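Local coordinates for protein monoglyceride lipase (Saccharomyces cerevisiae, PDB 4ZWN) that hydrolyses monoacylglycerols, preferring those with a monounsaturated chain, to free fatty acids and glycerol, and also takes part in fatty acid ethyl ester breakdown, at residues E72-K75 with I76-L80; R301-I304 with F305-E308; F317-M320 with K321-L324; S212-A215 with Y216-F219; F233-I236 with H237-Q241. The protein carries 2 engineered substitutions. All coordinates share one frame; numbering follows the deposited sequence.

Contact 1. Residues E72-K75 with I76-L80; sequences EYTK and IQFRL
Lys75 lays its backbone CA on the ring of Phe78: the CA sits 3.4 Å from the ring centroid and only 7° off the normal, a CH-pi contact over the middle of one face. The ring is held there by the turn itself, since Phe78 N donates to Lys75 O at 3.1 Å and 157°, closing a 3-10 turn. One step earlier Gln77 N reaches Thr74 O at 3.0 Å, again three residues back. On another side of the turn Ile76 meets Glu72 and Tyr73: its CG2 lies 3.7 Å from Glu72 OE2, and its CG1 packs 3.9 Å from Tyr73 CD1, the two side chains crossing at about a right angle.

In this alpha/beta hydrolase the segment leaves the loop after strand 62-67 and enters helix 78-86, with Gln77 at the N-cap position. A bend at chi2 (57°) turns the Gln77 amide back toward Glu72, where NE2 makes a weak 3.4 Å bond to OE1. A water bridges the same two groups, donating to both Glu72 OE2 and Gln77 OE1. Glu72 OE1 also accepts from Gly69 N, which probably helps to position the group; the Glu72 side chain comes within about 6 Å of those of Ser144 and His302, the presumed nucleophile and charge-relay histidine. Farther out, Tyr73 OH bonds Asp223, and Lys75 makes a cation-pi contact with Tyr25.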
# COMPACT_ATOMS: atom_id res chain seq x y z
N GLU A 72 1.89 -9.05 0.16
CA GLU A 72 3.02 -8.41 -0.49
C GLU A 72 4.22 -8.27 0.44
O GLU A 72 4.13 -8.58 1.63
CB GLU A 72 2.62 -7.03 -1.03
CG GLU A 72 1.63 -7.08 -2.19
CD GLU A 72 1.38 -5.70 -2.78
OE1 GLU A 72 1.71 -4.70 -2.11
OE2 GLU A 72 0.87 -5.62 -3.92
N TYR A 73 5.34 -7.80 -0.11
CA TYR A 73 6.57 -7.57 0.65
C TYR A 73 7.50 -6.69 -0.18
O TYR A 73 7.10 -6.19 -1.23
CB TYR A 73 7.24 -8.90 1.04
CG TYR A 73 7.69 -9.75 -0.14
CD1 TYR A 73 6.76 -10.38 -0.95
CD2 TYR A 73 9.03 -9.93 -0.42
CE1 TYR A 73 7.16 -11.15 -2.02
CE2 TYR A 73 9.44 -10.70 -1.48
CZ TYR A 73 8.50 -11.31 -2.29
OH TYR A 73 8.90 -12.08 -3.35
N THR A 74 8.73 -6.50 0.29
CA THR A 74 9.66 -5.55 -0.32
C THR A 74 9.84 -5.69 -1.84
O THR A 74 9.74 -4.70 -2.56
CB THR A 74 11.06 -5.65 0.32
OG1 THR A 74 11.55 -6.99 0.19
CG2 THR A 74 11.00 -5.27 1.79
N LYS A 75 10.08 -6.91 -2.31
CA LYS A 75 10.36 -7.15 -3.73
C LYS A 75 9.22 -6.67 -4.64
O LYS A 75 9.47 -6.24 -5.77
CB LYS A 75 10.63 -8.64 -3.97
CG LYS A 75 10.86 -9.00 -5.44
CD LYS A 75 11.13 -10.49 -5.62
CE LYS A 75 12.57 -10.84 -5.32
NZ LYS A 75 13.50 -10.19 -6.29
N ILE A 76 7.99 -6.76 -4.15
CA ILE A 76 6.83 -6.35 -4.93
C ILE A 76 6.90 -4.86 -5.26
O ILE A 76 6.48 -4.42 -6.33
CB ILE A 76 5.51 -6.66 -4.20
CG1 ILE A 76 5.46 -8.15 -3.82
CG2 ILE A 76 4.31 -6.30 -5.06
CD1 ILE A 76 5.51 -9.09 -5.01
N GLN A 77 7.47 -4.07 -4.35
CA GLN A 77 7.57 -2.64 -4.57
C GLN A 77 8.89 -2.22 -5.21
O GLN A 77 9.18 -1.03 -5.30
CB GLN A 77 7.36 -1.89 -3.25
CG GLN A 77 5.95 -1.35 -3.07
CD GLN A 77 4.90 -2.44 -3.17
OE1 GLN A 77 4.22 -2.58 -4.18
NE2 GLN A 77 4.76 -3.22 -2.10
N PHE A 78 9.69 -3.19 -5.65
CA PHE A 78 10.95 -2.90 -6.32
C PHE A 78 10.74 -2.03 -7.56
O PHE A 78 11.45 -1.04 -7.76
CB PHE A 78 11.67 -4.19 -6.74
CG PHE A 78 12.46 -4.83 -5.64
CD1 PHE A 78 12.42 -4.33 -4.34
CD2 PHE A 78 13.26 -5.93 -5.90
CE1 PHE A 78 13.15 -4.93 -3.33
CE2 PHE A 78 13.99 -6.53 -4.89
CZ PHE A 78 13.94 -6.02 -3.60
N ARG A 79 9.77 -2.41 -8.38
CA ARG A 79 9.47 -1.71 -9.62
C ARG A 79 9.17 -0.24 -9.36
O ARG A 79 9.63 0.64 -10.09
CB ARG A 79 8.29 -2.40 -10.32
CG ARG A 79 8.12 -2.08 -11.80
CD ARG A 79 6.91 -2.85 -12.34
NE ARG A 79 6.70 -2.66 -13.77
CZ ARG A 79 5.70 -3.22 -14.45
NH1 ARG A 79 4.82 -3.98 -13.83
NH2 ARG A 79 5.58 -3.00 -15.76
N LEU A 80 8.41 0.02 -8.30
CA LEU A 80 8.03 1.39 -7.96
C LEU A 80 9.21 2.19 -7.41
O LEU A 80 9.46 3.32 -7.83
CB LEU A 80 6.88 1.39 -6.95
CG LEU A 80 6.44 2.75 -6.44
CD1 LEU A 80 5.98 3.64 -7.60
CD2 LEU A 80 5.33 2.59 -5.41
O HOH W 1 1.46 -3.22 -5.41
O HOH W 2 6.55 -3.19 -0.09

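Contact 2. Residues R301-I304 with F305-E308; sequences RHSI and FSLE
The loop between strand 292-297 and helix 310-326 carries His302, the presumed charge-relay histidine of the alpha/beta hydrolase triad, and coils back on itself just after it. Ser303, the centre of an inverse gamma turn, meets the returning chain with both backbone and side chain. Its carbonyl O accepts from Leu307 N at 3.1 Å and 153°. Beside that bond Ser303 CB lies 3.4 Å from Ser306 OG and 3.8 Å from Leu307 CB, so the serine side chain packs against the returning residues.

Ile304 and Phe305 run side by side in the same direction, CG1 of the isoleucine 3.8 Å from CD2 of the ring, toward Val316 of helix 310-326. Glu308 closes the other end. Its chain bends at chi2 (-69°), which swings the carboxylate back beside Arg301, where OE2 takes a weak 3.2 Å bond from Arg301 N at 122°. OE1 is held by Ser212 OG. An alanine in place of Glu308 would probably leave Ser212 OG without its carboxylate partner and remove the weak tie to Arg301 N, loosening the return of the loop.

The guanidinium makes no salt bridge with Glu308, Arg301 NE staying 5.0 Å from Glu308 OE2; its NH1 has weak bonds to Lys208 O and Thr211 O. The carboxylate thus accepts from an N-H and a hydroxyl, and any attraction to the arginine charge is probably longer-range.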
# COMPACT_ATOMS: atom_id res chain seq x y z
N ARG A 301 -5.93 -3.39 -13.90
CA ARG A 301 -6.51 -4.29 -12.96
C ARG A 301 -6.02 -3.91 -11.60
O ARG A 301 -5.73 -2.78 -11.36
CB ARG A 301 -6.14 -5.71 -13.30
CG ARG A 301 -6.88 -6.22 -14.51
CD ARG A 301 -6.75 -7.69 -14.74
NE ARG A 301 -7.40 -8.07 -15.98
CZ ARG A 301 -7.32 -9.25 -16.58
NH1 ARG A 301 -6.61 -10.23 -16.10
NH2 ARG A 301 -7.95 -9.44 -17.70
N HIS A 302 -5.94 -4.85 -10.70
CA HIS A 302 -5.52 -4.54 -9.33
C HIS A 302 -4.15 -3.97 -8.95
O HIS A 302 -4.07 -2.88 -8.40
CB HIS A 302 -5.71 -5.81 -8.50
CG HIS A 302 -5.69 -5.57 -7.02
ND1 HIS A 302 -6.45 -4.60 -6.42
CD2 HIS A 302 -4.99 -6.18 -6.04
CE1 HIS A 302 -6.23 -4.62 -5.11
NE2 HIS A 302 -5.34 -5.57 -4.86
N SER A 303 -3.08 -4.70 -9.25
CA SER A 303 -1.74 -4.30 -8.84
C SER A 303 -1.11 -3.43 -9.93
O SER A 303 -0.21 -3.87 -10.64
CB SER A 303 -0.84 -5.51 -8.57
OG SER A 303 -1.32 -6.27 -7.48
N ILE A 304 -1.57 -2.19 -10.03
CA ILE A 304 -1.15 -1.30 -11.12
C ILE A 304 0.25 -0.73 -10.95
O ILE A 304 0.89 -0.33 -11.92
CB ILE A 304 -2.14 -0.13 -11.28
CG1 ILE A 304 -2.27 0.65 -9.97
CG2 ILE A 304 -3.50 -0.64 -11.73
CD1 ILE A 304 -3.20 1.84 -10.05
N PHE A 305 0.73 -0.69 -9.71
CA PHE A 305 2.03 -0.10 -9.40
C PHE A 305 3.15 -1.13 -9.31
O PHE A 305 4.30 -0.77 -9.06
CB PHE A 305 1.97 0.67 -8.09
CG PHE A 305 1.53 2.10 -8.23
CD1 PHE A 305 2.41 3.06 -8.70
CD2 PHE A 305 0.25 2.48 -7.87
CE1 PHE A 305 2.01 4.37 -8.83
CE2 PHE A 305 -0.15 3.79 -8.00
CZ PHE A 305 0.74 4.74 -8.48
N SER A 306 2.83 -2.41 -9.48
CA SER A 306 3.81 -3.44 -9.21
C SER A 306 3.82 -4.59 -10.22
O SER A 306 4.88 -4.99 -10.70
CB SER A 306 3.59 -4.01 -7.80
OG SER A 306 2.31 -4.59 -7.69
N LEU A 307 2.64 -5.12 -10.54
CA LEU A 307 2.57 -6.37 -11.29
C LEU A 307 1.87 -6.25 -12.64
O LEU A 307 1.71 -7.25 -13.35
CB LEU A 307 1.88 -7.44 -10.43
CG LEU A 307 2.58 -7.71 -9.10
CD1 LEU A 307 1.77 -8.67 -8.23
CD2 LEU A 307 3.99 -8.25 -9.33
N GLU A 308 1.47 -5.05 -13.02
CA GLU A 308 0.78 -4.86 -14.30
C GLU A 308 1.75 -4.71 -15.47
O GLU A 308 2.97 -4.76 -15.30
CB GLU A 308 -0.14 -3.64 -14.23
CG GLU A 308 -1.58 -3.98 -13.87
CD GLU A 308 -2.30 -4.76 -14.96
OE1 GLU A 308 -1.77 -4.85 -16.09
OE2 GLU A 308 -3.41 -5.26 -14.70

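Contact 3. Residues F317-M320 with K321-L324; sequences FNDM and KQWL
One face of the Phe317 ring receives Lys321 CB, 4.1 Å above the plane and displaced toward the rim near CE2 and CZ. The phenyl group is turned that way by chi1 of 171°, which sets CG opposite the backbone N, and His83 meets this ring edge-to-face. The indole of Trp323 behaves differently: only its root stays close, CB lying 3.2 Å from Asp319 O, while the rings lead off toward Phe139, Ile167 and Pro263.

Beneath these groups runs a regular alpha-helical ladder with four consecutive i to i+4 bonds. Lys321 N to Phe317 O is 2.7 Å and 162°, the donor nearly along the C=O axis; Leu324 N to Met320 O is 2.9 Å, its donor tilted 22° from the carbonyl plane. These turns belong to helix 310-326, the last helix of the alpha/beta hydrolase fold, packed against the central sheet.

The Met320 and Leu324 side chains run alongside each other in a common direction, with Met320 CE 4.1 Å from Leu324 CD1. Both face strands 138-143 and 165-169, where Met320 touches Trp141 and Ile167, and Leu324 touches Phe139 and Ile167. The polar side of the helix is more open: Asn318 and Gln322 are exposed, the latter with CG 3.2 Å from Asn318 O. Lys321 bends at chi2, and its NZ forms a salt bridge to Asp325 a turn farther on; Asp319 OD2 is bonded to Tyr297 OH.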
# COMPACT_ATOMS: atom_id res chain seq x y z
N PHE A 317 2.54 5.31 -13.15
CA PHE A 317 3.67 5.91 -12.43
C PHE A 317 3.92 7.36 -12.84
O PHE A 317 4.28 8.19 -12.01
CB PHE A 317 4.95 5.10 -12.64
CG PHE A 317 6.18 5.79 -12.11
CD1 PHE A 317 6.43 5.83 -10.75
CD2 PHE A 317 7.06 6.42 -12.97
CE1 PHE A 317 7.56 6.47 -10.26
CE2 PHE A 317 8.19 7.06 -12.48
CZ PHE A 317 8.43 7.09 -11.13
N ASN A 318 3.76 7.65 -14.13
CA ASN A 318 3.96 9.01 -14.61
C ASN A 318 3.00 9.99 -13.97
O ASN A 318 3.36 11.13 -13.69
CB ASN A 318 3.84 9.08 -16.13
CG ASN A 318 5.05 8.51 -16.84
OD1 ASN A 318 6.11 8.34 -16.24
ND2 ASN A 318 4.90 8.20 -18.12
N ASP A 319 1.77 9.55 -13.74
CA ASP A 319 0.79 10.41 -13.08
C ASP A 319 1.21 10.67 -11.64
O ASP A 319 1.07 11.78 -11.14
CB ASP A 319 -0.61 9.79 -13.14
CG ASP A 319 -1.22 9.87 -14.53
OD1 ASP A 319 -0.73 10.68 -15.35
OD2 ASP A 319 -2.20 9.14 -14.80
N MET A 320 1.73 9.64 -10.98
CA MET A 320 2.21 9.78 -9.61
C MET A 320 3.44 10.67 -9.55
O MET A 320 3.56 11.53 -8.68
CB MET A 320 2.51 8.41 -9.01
CG MET A 320 3.18 8.47 -7.65
SD MET A 320 3.36 6.85 -6.89
CE MET A 320 4.38 7.24 -5.47
N LYS A 321 4.36 10.46 -10.49
CA LYS A 321 5.58 11.24 -10.58
C LYS A 321 5.26 12.73 -10.79
O LYS A 321 5.80 13.59 -10.09
CB LYS A 321 6.48 10.71 -11.71
CG LYS A 321 7.89 11.28 -11.74
CD LYS A 321 8.03 12.33 -12.83
CE LYS A 321 9.44 12.87 -12.91
NZ LYS A 321 9.52 13.97 -13.91
N GLN A 322 4.38 13.02 -11.74
CA GLN A 322 3.98 14.40 -12.01
C GLN A 322 3.26 15.01 -10.82
O GLN A 322 3.41 16.19 -10.53
CB GLN A 322 3.10 14.47 -13.26
CG GLN A 322 3.83 14.18 -14.56
CD GLN A 322 2.90 14.09 -15.75
OE1 GLN A 322 1.68 14.19 -15.60
NE2 GLN A 322 3.47 13.90 -16.93
N TRP A 323 2.47 14.18 -10.14
CA TRP A 323 1.73 14.63 -8.97
C TRP A 323 2.69 15.00 -7.84
O TRP A 323 2.49 16.01 -7.16
CB TRP A 323 0.76 13.54 -8.51
CG TRP A 323 -0.15 13.97 -7.41
CD1 TRP A 323 -1.34 14.64 -7.55
CD2 TRP A 323 0.03 13.77 -6.01
NE1 TRP A 323 -1.90 14.86 -6.32
CE2 TRP A 323 -1.08 14.34 -5.36
CE3 TRP A 323 1.03 13.17 -5.24
CZ2 TRP A 323 -1.22 14.33 -3.97
CZ3 TRP A 323 0.88 13.15 -3.86
CH2 TRP A 323 -0.23 13.73 -3.25
N LEU A 324 3.73 14.19 -7.66
CA LEU A 324 4.75 14.45 -6.65
C LEU A 324 5.53 15.72 -6.96
O LEU A 324 5.78 16.53 -6.07
CB LEU A 324 5.72 13.27 -6.56
CG LEU A 324 5.19 11.98 -5.94
CD1 LEU A 324 6.21 10.86 -6.10
CD2 LEU A 324 4.86 12.19 -4.47

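Contact 4. Residues S212-A215 with Y216-F219; sequences SDKA and YRAF
Lys214 and Arg217 cross obliquely at the start of helix 214-222, the aliphatic part of the lysine lying over one face of the guanidinium. Lys214 CG stands 4.1 Å above the centre of that plane, and CE comes within 3.4 Å of Arg217 NH1. Lysine methylenes, not the ammonium, thus meet the guanidinium; Lys214 NZ stays 4.4 Å from Arg217 NH1. Their like charges would probably disfavour any closer approach.

Arg217 bends at chi3 (-117°), which carries the guanidinium back past the first turn of the helix. There NE donates to Thr211 O, which holds the group near the backbone that precedes the helix; Arg217 NH2 lies 3.1 Å from Ser212 O.

Asp213, at the N-cap position, presents its carboxylate to Tyr216 rather than to a backbone donor in these segments. OD2 approaches the ring at its edge, near the ring plane, 3.1 Å from CD2, and the carboxylate and ring planes stand 66° apart. Such an approach, to the slightly positive rim of an aromatic ring, suits a negative oxygen. The backbone below is ordinary alpha-helix: Arg217 N bonds Asp213 O at 3.1 Å and 148°, and Ala218 N bonds Lys214 O at 3.0 Å.

Around this helix start, Ser212 and Asp213 touch Thr309 in the loop before helix 310-326, Tyr216 packs on Pro26 and Tyr27 and reaches Arg79 of helix 78-86, and Phe219 meets the Tyr25 ring edge-to-face.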
# COMPACT_ATOMS: atom_id res chain seq x y z
N SER A 212 -3.07 -8.24 -15.42
CA SER A 212 -3.39 -8.71 -16.77
C SER A 212 -2.16 -9.28 -17.47
O SER A 212 -2.28 -9.98 -18.47
CB SER A 212 -3.99 -7.57 -17.60
OG SER A 212 -3.03 -6.56 -17.84
N ASP A 213 -0.98 -8.97 -16.94
CA ASP A 213 0.27 -9.45 -17.52
C ASP A 213 0.62 -10.85 -17.03
O ASP A 213 0.79 -11.07 -15.83
CB ASP A 213 1.42 -8.49 -17.21
CG ASP A 213 2.67 -8.78 -18.03
OD1 ASP A 213 2.54 -9.40 -19.11
OD2 ASP A 213 3.77 -8.39 -17.61
N LYS A 214 0.73 -11.79 -17.96
CA LYS A 214 0.97 -13.19 -17.61
C LYS A 214 2.41 -13.42 -17.17
O LYS A 214 2.72 -14.42 -16.52
CB LYS A 214 0.62 -14.10 -18.78
CG LYS A 214 -0.71 -13.76 -19.43
CD LYS A 214 -1.21 -14.91 -20.29
CE LYS A 214 -2.50 -15.48 -19.74
NZ LYS A 214 -2.97 -16.67 -20.50
N ALA A 215 3.29 -12.50 -17.53
CA ALA A 215 4.69 -12.58 -17.11
C ALA A 215 4.79 -12.43 -15.59
O ALA A 215 5.44 -13.24 -14.93
CB ALA A 215 5.52 -11.51 -17.81
N TYR A 216 4.15 -11.40 -15.05
CA TYR A 216 4.13 -11.19 -13.60
C TYR A 216 3.24 -12.22 -12.90
O TYR A 216 3.46 -12.55 -11.74
CB TYR A 216 3.65 -9.78 -13.26
CG TYR A 216 4.67 -8.70 -13.54
CD1 TYR A 216 5.69 -8.43 -12.63
CD2 TYR A 216 4.59 -7.93 -14.69
CE1 TYR A 216 6.61 -7.43 -12.88
CE2 TYR A 216 5.51 -6.94 -14.95
CZ TYR A 216 6.52 -6.69 -14.04
OH TYR A 216 7.44 -5.70 -14.30
N ARG A 217 2.23 -12.71 -13.62
CA ARG A 217 1.38 -13.77 -13.10
C ARG A 217 2.20 -15.02 -12.79
O ARG A 217 2.07 -15.61 -11.71
CB ARG A 217 0.27 -14.11 -14.09
CG ARG A 217 -1.09 -13.57 -13.73
CD ARG A 217 -2.14 -14.07 -14.71
NE ARG A 217 -2.75 -12.97 -15.45
CZ ARG A 217 -3.58 -13.14 -16.48
NH1 ARG A 217 -3.90 -14.36 -16.89
NH2 ARG A 217 -4.10 -12.08 -17.09
N ALA A 218 3.04 -15.41 -13.74
CA ALA A 218 3.87 -16.61 -13.59
C ALA A 218 4.84 -16.46 -12.43
O ALA A 218 5.05 -17.40 -11.66
CB ALA A 218 4.63 -16.88 -14.88
N PHE A 219 5.43 -15.28 -12.30
CA PHE A 219 6.35 -14.99 -11.20
C PHE A 219 5.65 -15.09 -9.85
O PHE A 219 6.15 -15.74 -8.93
CB PHE A 219 6.96 -13.60 -11.36
CG PHE A 219 7.43 -12.99 -10.07
CD1 PHE A 219 8.61 -13.40 -9.49
CD2 PHE A 219 6.68 -12.01 -9.44
CE1 PHE A 219 9.05 -12.85 -8.30
CE2 PHE A 219 7.11 -11.45 -8.25
CZ PHE A 219 8.29 -11.87 -7.68

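Contact 5. Residues F233-I236 with H237-Q241; sequences FRQI and HDFMQ
Asp238 takes hold of two side chains with one oxygen. Its OD1 accepts from Arg234 NH1 at 2.8 Å and 149°, a salt bridge one helical turn long in which the oxygen is met on its syn side and lies in the guanidinium plane. The same OD1 accepts from His237 ND1 at 3.1 Å and 171°, the oxygen lying close to the imidazole plane. Bends at chi2 and chi3 curl Arg234 back alongside His237, their planes steeply inclined to each other. OD2 is bonded to Glu113 N, so both carboxylate oxygens of this buried residue are used. An asparagine at Asp238 would probably leave the Arg234 charge without its mate and weaken the hold on the His237 ring.

The tightly packed part lies on the apolar side. Phe239 has its CG between backbone N and carbonyl carbon, which folds its ring back over the preceding turn. Ile236 CA then stands 3.7 Å from the ring centroid, 24° off the normal, as a CH-pi contact, and Ile236 CG1 touches Phe239 CZ at 3.9 Å. Met240 CG still packs on Ile236, 4.0 Å from its CG2, and only the end of the methionine leads away. The more open side is that of the partly exposed Arg234, His237 and Met240.

Both segments belong to helix 233-248, which follows short strand 231-232. Phe233 and Ile236 pack on strand 200-201 and helix 185-191, the latter also touched by His237 and Met240, while Phe239 rests on Leu172, its side chain about 8 Å from that of Ser144.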
# COMPACT_ATOMS: atom_id res chain seq x y z
N PHE A 233 -7.96 -14.54 11.19
CA PHE A 233 -9.29 -13.94 11.17
C PHE A 233 -9.25 -12.53 11.77
O PHE A 233 -9.94 -11.63 11.30
CB PHE A 233 -10.30 -14.81 11.94
CG PHE A 233 -10.78 -16.00 11.17
CD1 PHE A 233 -10.21 -16.35 9.96
CD2 PHE A 233 -11.83 -16.78 11.65
CE1 PHE A 233 -10.65 -17.45 9.25
CE2 PHE A 233 -12.28 -17.87 10.94
CZ PHE A 233 -11.69 -18.21 9.74
N ARG A 234 -8.44 -12.35 12.81
CA ARG A 234 -8.32 -11.06 13.47
C ARG A 234 -7.73 -10.04 12.50
O ARG A 234 -8.25 -8.93 12.37
CB ARG A 234 -7.47 -11.17 14.74
CG ARG A 234 -7.24 -9.86 15.51
CD ARG A 234 -8.46 -8.94 15.53
NE ARG A 234 -9.62 -9.52 16.20
CZ ARG A 234 -10.86 -9.03 16.08
NH1 ARG A 234 -11.08 -7.97 15.31
NH2 ARG A 234 -11.87 -9.60 16.72
N GLN A 235 -6.66 -10.42 11.82
CA GLN A 235 -6.03 -9.56 10.82
C GLN A 235 -7.01 -9.19 9.71
O GLN A 235 -7.18 -8.01 9.39
CB GLN A 235 -4.80 -10.24 10.22
CG GLN A 235 -4.16 -9.46 9.08
CD GLN A 235 -3.17 -10.28 8.28
OE1 GLN A 235 -3.36 -11.47 8.07
NE2 GLN A 235 -2.10 -9.63 7.83
N ILE A 236 -7.65 -10.21 9.15
CA ILE A 236 -8.57 -10.03 8.03
C ILE A 236 -9.76 -9.14 8.41
O ILE A 236 -10.10 -8.21 7.67
CB ILE A 236 -9.07 -11.38 7.51
CG1 ILE A 236 -7.89 -12.20 6.99
CG2 ILE A 236 -10.11 -11.18 6.41
CD1 ILE A 236 -8.24 -13.63 6.66
N HIS A 237 -10.37 -9.42 9.55
CA HIS A 237 -11.49 -8.61 10.04
C HIS A 237 -11.11 -7.14 10.16
O HIS A 237 -11.88 -6.26 9.79
CB HIS A 237 -11.96 -9.12 11.40
CG HIS A 237 -12.98 -8.25 12.06
ND1 HIS A 237 -12.65 -7.13 12.80
CD2 HIS A 237 -14.33 -8.34 12.11
CE1 HIS A 237 -13.75 -6.57 13.26
NE2 HIS A 237 -14.79 -7.28 12.86
N ASP A 238 -9.91 -6.90 10.67
CA ASP A 238 -9.49 -5.55 10.99
C ASP A 238 -9.26 -4.68 9.76
O ASP A 238 -9.60 -3.50 9.77
CB ASP A 238 -8.24 -5.59 11.87
CG ASP A 238 -8.56 -5.93 13.31
OD1 ASP A 238 -9.73 -6.28 13.57
OD2 ASP A 238 -7.66 -5.85 14.17
N PHE A 239 -8.71 -5.25 8.69
CA PHE A 239 -8.54 -4.42 7.50
C PHE A 239 -9.80 -4.43 6.64
O PHE A 239 -10.00 -3.55 5.81
CB PHE A 239 -7.28 -4.81 6.68
CG PHE A 239 -7.27 -6.23 6.16
CD1 PHE A 239 -8.19 -6.67 5.22
CD2 PHE A 239 -6.25 -7.10 6.53
CE1 PHE A 239 -8.14 -7.95 4.72
CE2 PHE A 239 -6.19 -8.38 6.02
CZ PHE A 239 -7.14 -8.81 5.12
N MET A 240 -10.67 -5.42 6.84
CA MET A 240 -11.96 -5.42 6.16
C MET A 240 -12.83 -4.32 6.75
O MET A 240 -13.46 -3.55 6.02
CB MET A 240 -12.66 -6.78 6.28
CG MET A 240 -12.08 -7.86 5.37
SD MET A 240 -12.46 -7.60 3.64
CE MET A 240 -14.24 -7.71 3.67
N GLN A 241 -12.84 -4.25 8.08
CA GLN A 241 -13.62 -3.24 8.79
C GLN A 241 -13.04 -1.85 8.56
O GLN A 241 -13.77 -0.87 8.43
CB GLN A 241 -13.65 -3.55 10.29
CG GLN A 241 -14.42 -2.53 11.12
CD GLN A 241 -14.50 -2.91 12.58
OE1 GLN A 241 -13.48 -3.00 13.27
NE2 GLN A 241 -15.71 -3.14 13.06

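Overall arrangement
From the N terminus, contact 1 comes first, turning the chain from the loop after strand 62-67 into helix 78-86. Contact 4 then starts helix 214-222, contact 5 spans the beginning of helix 233-248, contact 2 closes the histidine-bearing loop, and contact 3 follows on helix 310-326. All five are local and in series; none nests or crosses. Contacts 1, 2 and 4 meet in space: Arg79 NH1 probably bonds Glu308 O, and Tyr216 packs on both. Contact 3 joins this group through Leu80 and Phe305 against Met320. Contact 5 stands apart, its centre about 31 Å from that of contact 3, on the opposite side of the chain's centre.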